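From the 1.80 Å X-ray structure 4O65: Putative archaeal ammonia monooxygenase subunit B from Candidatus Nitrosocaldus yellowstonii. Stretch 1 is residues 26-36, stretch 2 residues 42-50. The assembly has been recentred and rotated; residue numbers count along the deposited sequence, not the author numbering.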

# COMPACT_ATOMS: atom_id res chain seq x y z
N THR A 26 7.44 9.39 8.03
CA THR A 26 7.99 8.04 7.73
C THR A 26 7.87 7.10 8.91
O THR A 26 7.70 7.56 10.06
CB THR A 26 9.46 8.12 7.33
OG1 THR A 26 10.18 8.72 8.40
CG2 THR A 26 9.67 9.02 6.07
N LYS A 27 8.01 5.80 8.67
CA LYS A 27 8.02 4.82 9.77
C LYS A 27 9.16 5.15 10.74
O LYS A 27 8.96 5.16 11.98
CB LYS A 27 8.22 3.39 9.22
CG LYS A 27 7.95 2.34 10.29
CD LYS A 27 8.45 0.92 9.97
CE LYS A 27 7.84 0.24 8.76
NZ LYS A 27 8.35 -1.19 8.74
N ALA A 28 10.33 5.48 10.20
CA ALA A 28 11.44 5.88 11.08
C ALA A 28 11.13 7.13 11.92
O ALA A 28 11.50 7.19 13.14
CB ALA A 28 12.75 6.03 10.29
N GLU A 29 10.52 8.15 11.29
CA GLU A 29 10.21 9.40 12.03
C GLU A 29 9.20 9.07 13.16
O GLU A 29 9.33 9.58 14.28
CB GLU A 29 9.60 10.47 11.12
CG GLU A 29 9.47 11.85 11.78
CD GLU A 29 10.82 12.48 12.15
OE1 GLU A 29 10.80 13.27 13.09
OE2 GLU A 29 11.88 12.19 11.53
N PHE A 30 8.25 8.19 12.86
CA PHE A 30 7.28 7.77 13.88
C PHE A 30 7.96 6.99 15.01
O PHE A 30 7.70 7.27 16.20
CB PHE A 30 6.15 6.91 13.30
CG PHE A 30 5.23 6.40 14.36
CD1 PHE A 30 4.32 7.26 15.00
CD2 PHE A 30 5.29 5.04 14.75
CE1 PHE A 30 3.46 6.78 16.00
CE2 PHE A 30 4.42 4.56 15.75
CZ PHE A 30 3.50 5.44 16.35
N ALA A 31 8.87 6.09 14.66
CA ALA A 31 9.64 5.33 15.68
C ALA A 31 10.46 6.27 16.56
O ALA A 31 10.50 6.12 17.80
CB ALA A 31 10.55 4.32 15.01
N LYS A 32 11.13 7.22 15.93
CA LYS A 32 11.95 8.19 16.67
C LYS A 32 11.08 8.95 17.68
O LYS A 32 11.48 9.15 18.85
CB LYS A 32 12.65 9.14 15.66
CG LYS A 32 13.37 10.34 16.30
CD LYS A 32 14.11 11.15 15.24
CE LYS A 32 15.04 12.14 15.94
NZ LYS A 32 15.57 13.13 14.95
N ARG A 33 9.93 9.43 17.24
CA ARG A 33 9.06 10.32 18.06
C ARG A 33 8.47 9.51 19.22
O ARG A 33 8.32 9.99 20.34
CB ARG A 33 7.90 10.91 17.19
CG ARG A 33 8.46 11.98 16.23
CD ARG A 33 7.39 12.70 15.40
NE ARG A 33 8.03 13.57 14.41
CZ ARG A 33 7.40 14.42 13.58
NH1 ARG A 33 6.10 14.57 13.62
NH2 ARG A 33 8.11 15.14 12.70
N THR A 34 8.22 8.23 18.95
CA THR A 34 7.42 7.39 19.89
C THR A 34 8.29 6.64 20.88
O THR A 34 7.97 6.57 22.08
CB THR A 34 6.61 6.37 19.06
OG1 THR A 34 5.75 7.12 18.18
CG2 THR A 34 5.69 5.48 20.00
N PHE A 35 9.39 6.10 20.35
CA PHE A 35 10.36 5.24 21.09
C PHE A 35 11.71 5.86 21.33
O PHE A 35 12.43 5.39 22.18
CB PHE A 35 10.53 3.88 20.39
CG PHE A 35 9.25 3.08 20.34
CD1 PHE A 35 8.76 2.45 21.46
CD2 PHE A 35 8.55 2.96 19.15
CE1 PHE A 35 7.60 1.73 21.47
CE2 PHE A 35 7.34 2.26 19.11
CZ PHE A 35 6.85 1.62 20.26
N GLY A 36 12.03 6.94 20.62
CA GLY A 36 13.29 7.62 20.82
C GLY A 36 14.39 7.22 19.85
O GLY A 36 15.49 7.75 19.91
N THR A 42 13.37 -1.38 16.84
CA THR A 42 12.28 -0.48 17.19
C THR A 42 11.26 -0.40 16.02
O THR A 42 10.06 -0.25 16.24
CB THR A 42 12.86 0.88 17.51
OG1 THR A 42 13.93 0.67 18.51
CG2 THR A 42 11.80 1.74 18.08
N LEU A 43 11.75 -0.47 14.81
CA LEU A 43 10.83 -0.52 13.64
C LEU A 43 9.93 -1.77 13.73
O LEU A 43 8.74 -1.74 13.32
CB LEU A 43 11.68 -0.45 12.35
CG LEU A 43 12.44 0.85 12.06
CD1 LEU A 43 13.34 0.69 10.81
CD2 LEU A 43 11.56 2.11 11.92
N LYS A 44 10.45 -2.89 14.24
CA LYS A 44 9.58 -4.05 14.53
C LYS A 44 8.52 -3.84 15.61
O LYS A 44 7.43 -4.38 15.52
CB LYS A 44 10.43 -5.30 14.86
CG LYS A 44 11.30 -5.71 13.69
CD LYS A 44 12.13 -6.92 14.04
CE LYS A 44 12.55 -7.66 12.77
NZ LYS A 44 13.68 -8.61 13.04
N GLN A 45 8.80 -2.98 16.59
CA GLN A 45 7.80 -2.62 17.57
C GLN A 45 6.69 -1.78 16.89
O GLN A 45 5.53 -1.88 17.28
CB GLN A 45 8.39 -1.80 18.70
CG GLN A 45 9.44 -2.57 19.49
CD GLN A 45 10.00 -1.72 20.60
OE1 GLN A 45 11.01 -1.06 20.42
NE2 GLN A 45 9.30 -1.67 21.71
N VAL A 46 7.09 -0.95 15.95
CA VAL A 46 6.06 -0.14 15.21
C VAL A 46 5.22 -1.15 14.39
O VAL A 46 3.94 -1.11 14.35
CB VAL A 46 6.72 0.89 14.28
CG1 VAL A 46 5.64 1.54 13.38
CG2 VAL A 46 7.44 1.97 15.10
N ASP A 47 5.91 -2.06 13.71
CA ASP A 47 5.18 -3.07 12.89
C ASP A 47 4.15 -3.84 13.69
O ASP A 47 3.05 -4.18 13.16
CB ASP A 47 6.12 -4.12 12.24
CG ASP A 47 7.05 -3.55 11.22
OD1 ASP A 47 6.81 -2.47 10.67
OD2 ASP A 47 8.08 -4.21 10.98
N ALA A 48 4.47 -4.12 14.95
CA ALA A 48 3.58 -4.83 15.85
C ALA A 48 2.25 -4.10 16.09
O ALA A 48 1.23 -4.73 16.45
CB ALA A 48 4.31 -5.15 17.18
N MET A 49 2.21 -2.78 15.86
CA MET A 49 0.96 -2.04 16.00
C MET A 49 -0.03 -2.38 14.87
O MET A 49 -1.24 -2.08 15.00
CB MET A 49 1.24 -0.53 16.02
CG MET A 49 2.13 -0.19 17.22
SD MET A 49 2.50 1.56 17.11
CE MET A 49 3.64 1.84 18.50
N GLY A 50 0.47 -2.90 13.76
CA GLY A 50 -0.42 -3.20 12.58
C GLY A 50 -1.08 -1.99 11.96
O GLY A 50 -0.51 -0.89 12.00

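The most unusual feature of this contact is its one polar tie: in an otherwise largely apolar meeting of two nearly perpendicular helices, a buried lysine reaches across to an aspartate. The helix axes cross at 96° and approach to 9.5 Å, and the backbones come nearest at Ala 31 and Leu 43, whose CA atoms lie 6.3 Å apart. Lys 27 NZ donates a hydrogen bond to Asp 47 OD1 at 2.8 Å, and because the partners carry opposite charges the pair is also a salt bridge. Lysine suits this place because it is both greasy and charged. Its methylenes run along the apolar surface, with Lys 27 CG 3.9 Å from Val 46 CG1 and Lys 27 CD 3.9 Å from Leu 43 CD2, before the ammonium group emerges beside the carboxylate. The same nitrogen has a further hydrogen bond elsewhere in the structure, so its charge is not left unsatisfied.

At the centre Val 46 acts as a knob, seated in a hole formed by Lys 27, Phe 30, Ala 31 and Phe 35. A compact, branched side chain fits such a socket well: Val 46 CG1 lies 3.9 Å from Lys 27 CG, Val 46 CG2 lies 3.9 Å from Ala 31 CB and 4.0 Å from Phe 35 CE2, and both methyls come within 3.8 Å of Phe 30 CD2. Ala 31 points toward the other helix, and its single methyl group occupies little of the space at this close passage. Ala 31 CB also meets Leu 43 CD2 at 3.9 Å. Leu 43 starts out sideways, but the end of its longer side chain comes nearer and packs alongside Ala 28 as well, its CD2 lying 3.9 Å from Ala 28 CA.

The two phenylalanines extend the apolar surface in different ways. Phe 30 presents its ring edge to Val 46 and Met 49: Met 49 SD is 3.8 Å from Phe 30 CE2, and its direction from the ring centroid is 79° off the normal, a sulfur-aromatic contact at the edge. Methionine's long, unbranched chain lets the same residue reach Phe 35 too, with Met 49 CE 3.7 Å from Phe 35 CZ. Phe 35 covers more ground near the end of its helix. Phe 35 CB touches Thr 42 CG2 at 3.4 Å, and the amide oxygen OE1 of Gln 45 lies over one face of the Phe 35 ring. Thr 42 thus offers a methyl to the contact while its hydroxyl hydrogen-bonds nearby in the chain.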